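Local coordinates for putative histidine protein kinase (Rhodobacter sphaeroides, PDB 3KYJ) that probably relays chemotaxis signals as the CheA3 protein, carrying phosphate on a histidine of this Hpt domain and passing it to response regulators, at residues A70-D75 against S130-C135; A29-L34 against G45-A50. All blocks are in the same frame, centred on the assembly; numbering follows the deposited sequence.

Contact 1: residues A70-D75 against S130-C135; sequences AHLCED and SKIARC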
loop_
_atom_site.group_PDB
_atom_site.type_symbol
_atom_site.label_atom_id
_atom_site.label_comp_id
_atom_site.label_asym_id
_atom_site.label_seq_id
_atom_site.Cartn_x
_atom_site.Cartn_y
_atom_site.Cartn_z
ATOM N N ALA A 70 2.359 -12.771 3.322
ATOM C CA ALA A 70 2.839 -11.819 2.327
ATOM C C ALA A 70 4.055 -11.062 2.861
ATOM O O ALA A 70 5.015 -10.788 2.117
ATOM C CB ALA A 70 1.716 -10.852 1.929
ATOM N N HIS A 71 4.052 -10.740 4.156
ATOM C CA HIS A 71 5.144 -9.988 4.737
ATOM C C HIS A 71 6.447 -10.772 4.660
ATOM O O HIS A 71 7.495 -10.218 4.345
ATOM C CB HIS A 71 4.833 -9.548 6.181
ATOM C CG HIS A 71 5.864 -8.624 6.739
ATOM N ND1 HIS A 71 6.638 -8.939 7.832
ATOM C CD2 HIS A 71 6.326 -7.435 6.282
ATOM C CE1 HIS A 71 7.490 -7.954 8.065
ATOM N NE2 HIS A 71 7.311 -7.022 7.145
ATOM N N LEU A 72 6.405 -12.056 4.987
ATOM C CA LEU A 72 7.642 -12.819 4.935
ATOM C C LEU A 72 8.134 -12.968 3.498
ATOM O O LEU A 72 9.346 -12.937 3.257
ATOM C CB LEU A 72 7.500 -14.186 5.588
ATOM C CG LEU A 72 7.652 -14.221 7.104
ATOM C CD1 LEU A 72 8.059 -15.632 7.522
ATOM C CD2 LEU A 72 8.650 -13.224 7.661
ATOM N N CYS A 73 7.218 -13.109 2.537
ATOM C CA CYS A 73 7.616 -13.089 1.125
ATOM C C CYS A 73 8.349 -11.790 0.807
ATOM O O CYS A 73 9.396 -11.798 0.157
ATOM C CB CYS A 73 6.412 -13.246 0.204
ATOM S SG CYS A 73 5.625 -14.846 0.234
ATOM N N GLU A 74 7.806 -10.670 1.278
ATOM C CA GLU A 74 8.373 -9.355 0.993
ATOM C C GLU A 74 9.756 -9.233 1.592
ATOM O O GLU A 74 10.664 -8.676 0.956
ATOM C CB GLU A 74 7.453 -8.247 1.531
ATOM C CG GLU A 74 7.834 -6.847 1.092
ATOM C CD GLU A 74 7.007 -5.798 1.796
ATOM O OE1 GLU A 74 5.917 -5.486 1.300
ATOM O OE2 GLU A 74 7.439 -5.302 2.849
ATOM N N ASP A 75 9.942 -9.775 2.798
ATOM C CA ASP A 75 11.257 -9.766 3.427
ATOM C C ASP A 75 12.283 -10.495 2.554
ATOM O O ASP A 75 13.414 -10.012 2.371
ATOM C CB ASP A 75 11.225 -10.460 4.787
ATOM C CG ASP A 75 10.594 -9.612 5.886
ATOM O OD1 ASP A 75 10.277 -8.417 5.682
ATOM O OD2 ASP A 75 10.418 -10.179 6.974
ATOM N N SER A 130 13.342 -20.441 6.778
ATOM C CA SER A 130 14.567 -21.205 6.533
ATOM C C SER A 130 15.415 -20.552 5.435
ATOM O O SER A 130 16.606 -20.352 5.623
ATOM C CB SER A 130 14.223 -22.628 6.098
ATOM O OG SER A 130 15.399 -23.290 5.629
ATOM N N LYS A 131 14.801 -20.232 4.295
ATOM C CA LYS A 131 15.538 -19.600 3.206
ATOM C C LYS A 131 16.059 -18.233 3.654
ATOM O O LYS A 131 17.199 -17.896 3.403
ATOM C CB LYS A 131 14.696 -19.491 1.949
ATOM C CG LYS A 131 15.491 -18.964 0.749
ATOM C CD LYS A 131 16.735 -19.789 0.476
ATOM C CE LYS A 131 17.242 -19.489 -0.940
ATOM N NZ LYS A 131 18.545 -20.161 -1.221
ATOM N N ILE A 132 15.233 -17.455 4.344
ATOM C CA ILE A 132 15.683 -16.156 4.843
ATOM C C ILE A 132 16.928 -16.289 5.726
ATOM O O ILE A 132 17.905 -15.554 5.559
ATOM C CB ILE A 132 14.542 -15.417 5.569
ATOM C CG1 ILE A 132 13.513 -14.933 4.544
ATOM C CG2 ILE A 132 15.072 -14.238 6.354
ATOM C CD1 ILE A 132 12.197 -14.441 5.180
ATOM N N ALA A 133 16.897 -17.249 6.642
ATOM C CA ALA A 133 18.014 -17.480 7.542
ATOM C C ALA A 133 19.270 -17.948 6.793
ATOM O O ALA A 133 20.374 -17.500 7.091
ATOM C CB ALA A 133 17.619 -18.491 8.608
ATOM N N ARG A 134 19.092 -18.851 5.832
ATOM C CA ARG A 134 20.234 -19.455 5.145
ATOM C C ARG A 134 20.907 -18.503 4.187
ATOM O O ARG A 134 22.103 -18.576 3.982
ATOM C CB ARG A 134 19.814 -20.695 4.364
ATOM C CG ARG A 134 19.745 -21.941 5.209
ATOM C CD ARG A 134 19.340 -23.129 4.376
ATOM N NE ARG A 134 17.950 -23.033 3.968
ATOM C CZ ARG A 134 17.521 -22.964 2.718
ATOM N NH1 ARG A 134 18.382 -22.971 1.706
ATOM N NH2 ARG A 134 16.221 -22.883 2.484
ATOM N N CYS A 135 20.147 -17.625 3.557
ATOM C CA CYS A 135 20.772 -16.783 2.560
ATOM C C CYS A 135 21.130 -15.435 3.182
ATOM O O CYS A 135 21.748 -14.589 2.539
ATOM C CB CYS A 135 19.891 -16.662 1.322
ATOM S SG CYS A 135 18.635 -15.473 1.458
#
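Ile132 carries the contact of 130-135 with 70-75 through a single methyl group, CD1, which reaches the backbone of helix 64-82 between Leu72 and Asp75. A chi1 of -72° turns CG1 away from the carbonyl carbon of Ile132, and the extended chi2 (168°) then carries CD1 out to the Leu72 carbonyl and the Asp75 methylene. Its CD1 stands 3.8 Å from the carbonyl O of Leu72 and 4.1 Å from CB of Asp75. Both are plain van der Waals approaches. An apolar touch of Leu72 CD2 on CD1 of Ile132, at 4.5 Å, belongs to one of two modelled conformers of the leucine and is doubtful; the side chain of Leu72 also touches Met125, Leu128 and Arg129 of helix 122-135.

Asp75 offers the isoleucine its methylene rather than its carboxylate. The acid group turns back along its own helix, where OD1 lies 3.5 Å above one face of the His71 ring, displaced toward the rim. On the other helix, Arg134 holds Ser130 side-on: NE and NH2 both donate to OG, at 3.1 Å from NE and nearly in the guanidinium plane. Lys131 makes salt bridges to Asp88 and Glu90, and Arg134 another to Glu90, which tie 130-135 to the region where helix 89-112 begins.

With little surface shared and the nearest CA pair, Asp75 and Ile132, 7.9 Å apart, this is peripheral helix-helix packing, by which the C-terminal helix 122-135 is laid against helix 64-82 of the Hpt helical bundle.

Contact 2: residues A29-L34 against G45-A50; sequences ASLLAL and GPLFRA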
loop_
_atom_site.group_PDB
_atom_site.type_symbol
_atom_site.label_atom_id
_atom_site.label_comp_id
_atom_site.label_asym_id
_atom_site.label_seq_id
_atom_site.Cartn_x
_atom_site.Cartn_y
_atom_site.Cartn_z
ATOM N N ALA A 29 3.444 -13.910 -12.765
ATOM C CA ALA A 29 4.080 -13.632 -14.063
ATOM C C ALA A 29 5.581 -13.379 -13.916
ATOM O O ALA A 29 6.388 -13.869 -14.728
ATOM C CB ALA A 29 3.420 -12.453 -14.750
ATOM N N SER A 30 5.965 -12.598 -12.903
ATOM C CA SER A 30 7.384 -12.307 -12.700
ATOM C C SER A 30 8.164 -13.589 -12.357
ATOM O O SER A 30 9.285 -13.796 -12.844
ATOM C CB SER A 30 7.584 -11.284 -11.595
ATOM O OG SER A 30 6.923 -10.067 -11.909
ATOM N N LEU A 31 7.590 -14.429 -11.501
ATOM C CA LEU A 31 8.258 -15.660 -11.075
ATOM C C LEU A 31 8.390 -16.657 -12.227
ATOM O O LEU A 31 9.435 -17.289 -12.401
ATOM C CB LEU A 31 7.484 -16.270 -9.915
ATOM C CG LEU A 31 7.556 -15.447 -8.620
ATOM C CD1 LEU A 31 6.561 -15.989 -7.595
ATOM C CD2 LEU A 31 8.967 -15.478 -8.050
ATOM N N LEU A 32 7.349 -16.759 -13.051
ATOM C CA LEU A 32 7.402 -17.660 -14.202
ATOM C C LEU A 32 8.406 -17.142 -15.228
ATOM O O LEU A 32 9.096 -17.930 -15.851
ATOM C CB LEU A 32 6.018 -17.847 -14.835
ATOM C CG LEU A 32 5.023 -18.657 -13.985
ATOM C CD1 LEU A 32 3.678 -18.676 -14.635
ATOM C CD2 LEU A 32 5.512 -20.080 -13.724
ATOM N N ALA A 33 8.500 -15.828 -15.391
ATOM C CA ALA A 33 9.512 -15.259 -16.274
ATOM C C ALA A 33 10.924 -15.586 -15.781
ATOM O O ALA A 33 11.798 -15.942 -16.588
ATOM C CB ALA A 33 9.296 -13.745 -16.429
ATOM N N LEU A 34 11.134 -15.527 -14.462
ATOM C CA LEU A 34 12.432 -15.857 -13.893
ATOM C C LEU A 34 12.740 -17.335 -14.094
ATOM O O LEU A 34 13.852 -17.723 -14.433
ATOM C CB LEU A 34 12.478 -15.478 -12.410
ATOM C CG LEU A 34 12.474 -13.976 -12.128
ATOM C CD1 LEU A 34 12.261 -13.722 -10.643
ATOM C CD2 LEU A 34 13.764 -13.303 -12.631
ATOM N N GLY A 45 11.697 -5.793 -9.110
ATOM C CA GLY A 45 10.855 -4.654 -8.793
ATOM C C GLY A 45 9.374 -4.960 -8.908
ATOM O O GLY A 45 8.629 -4.762 -7.952
ATOM N N PRO A 46 8.933 -5.463 -10.067
ATOM C CA PRO A 46 7.531 -5.847 -10.231
ATOM C C PRO A 46 7.088 -6.876 -9.201
ATOM O O PRO A 46 5.977 -6.801 -8.696
ATOM C CB PRO A 46 7.490 -6.412 -11.653
ATOM C CG PRO A 46 8.595 -5.655 -12.397
ATOM C CD PRO A 46 9.659 -5.419 -11.359
ATOM N N LEU A 47 7.951 -7.836 -8.901
ATOM C CA LEU A 47 7.636 -8.865 -7.925
ATOM C C LEU A 47 7.430 -8.246 -6.531
ATOM O O LEU A 47 6.426 -8.520 -5.860
ATOM C CB LEU A 47 8.762 -9.900 -7.930
ATOM C CG LEU A 47 8.675 -10.955 -6.835
ATOM C CD1 LEU A 47 7.389 -11.789 -6.944
ATOM C CD2 LEU A 47 9.885 -11.868 -6.936
ATOM N N PHE A 48 8.351 -7.389 -6.112
ATOM C CA PHE A 48 8.237 -6.714 -4.842
ATOM C C PHE A 48 6.949 -5.911 -4.775
ATOM O O PHE A 48 6.208 -5.993 -3.786
ATOM C CB PHE A 48 9.437 -5.780 -4.591
ATOM C CG PHE A 48 9.415 -5.141 -3.222
ATOM C CD1 PHE A 48 10.131 -5.707 -2.172
ATOM C CD2 PHE A 48 8.684 -4.007 -2.992
ATOM C CE1 PHE A 48 10.119 -5.148 -0.916
ATOM C CE2 PHE A 48 8.646 -3.443 -1.713
ATOM C CZ PHE A 48 9.373 -4.020 -0.687
ATOM N N ARG A 49 6.676 -5.119 -5.809
ATOM C CA ARG A 49 5.485 -4.273 -5.785
ATOM C C ARG A 49 4.197 -5.091 -5.686
ATOM O O ARG A 49 3.270 -4.704 -4.968
ATOM C CB ARG A 49 5.477 -3.355 -7.012
ATOM C CG ARG A 49 6.566 -2.293 -6.919
ATOM C CD ARG A 49 6.451 -1.228 -8.018
ATOM N NE ARG A 49 6.727 -1.756 -9.349
ATOM C CZ ARG A 49 7.930 -1.841 -9.914
ATOM N NH1 ARG A 49 9.025 -1.486 -9.259
ATOM N NH2 ARG A 49 8.030 -2.324 -11.137
ATOM N N ALA A 50 4.147 -6.221 -6.387
ATOM C CA ALA A 50 2.955 -7.066 -6.359
ATOM C C ALA A 50 2.706 -7.625 -4.955
ATOM O O ALA A 50 1.582 -7.582 -4.452
ATOM C CB ALA A 50 3.099 -8.182 -7.353
#
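Leu47 sends CG to the far side of CA from its backbone N (chi1 172°), whereas in Leu31 a chi1 of -69° sets CG opposite the carbonyl carbon, and these settings bring the two isobutyl groups together between the helices. They cross at about a right angle. CD2 of Leu31 meets CD2 of Leu47 at 3.9 Å, while CD1 of Leu47 lies 4.0 Å from CG of Leu31, so both methyls of Leu47 bear on the branched end of the other leucine. Leu95 of helix 89-112 touches both, and Ile77 of helix 64-82 also packs on Leu47.

Beside this apolar pair, the small Ser30 allows close backbones: its CA is 5.9 Å from that of Leu47, and its CB is 4.1 Å from Leu47 CB. The hydroxyl OG comes within 3.7 Å of Pro46 CB, a van der Waals contact with the pyrrolidine ring. Its polar need is met within its own helix, by a hydrogen bond to the carbonyl O of Ala26.

The axes of the two segments approach to 9.4 Å and run at 149°, nearly antiparallel, as expected of successive helices in the up-and-down helical bundle that forms the core of an Hpt domain.

How the contacts relate
Contact 2 closes before contact 1 opens, so the two follow one another along the chain, with centres about 16 Å apart. Contact 2 pairs helix 10-35 with helix 40-60 in the buried part of the bundle; contact 1 joins helix 64-82 to helix 122-135 nearer the surface. They share no helix, but helix 40-60 is followed directly by helix 64-82, and the contacts meet where Glu74 CG packs on Phe48 CE1 at 3.5 Å. The carboxylate of Glu74 also hydrogen-bonds His52, the predicted phosphorylation site, and forms a salt bridge with Lys55. The helix pair linking the two contacts therefore carries the surroundings of the probable phosphoacceptor histidine.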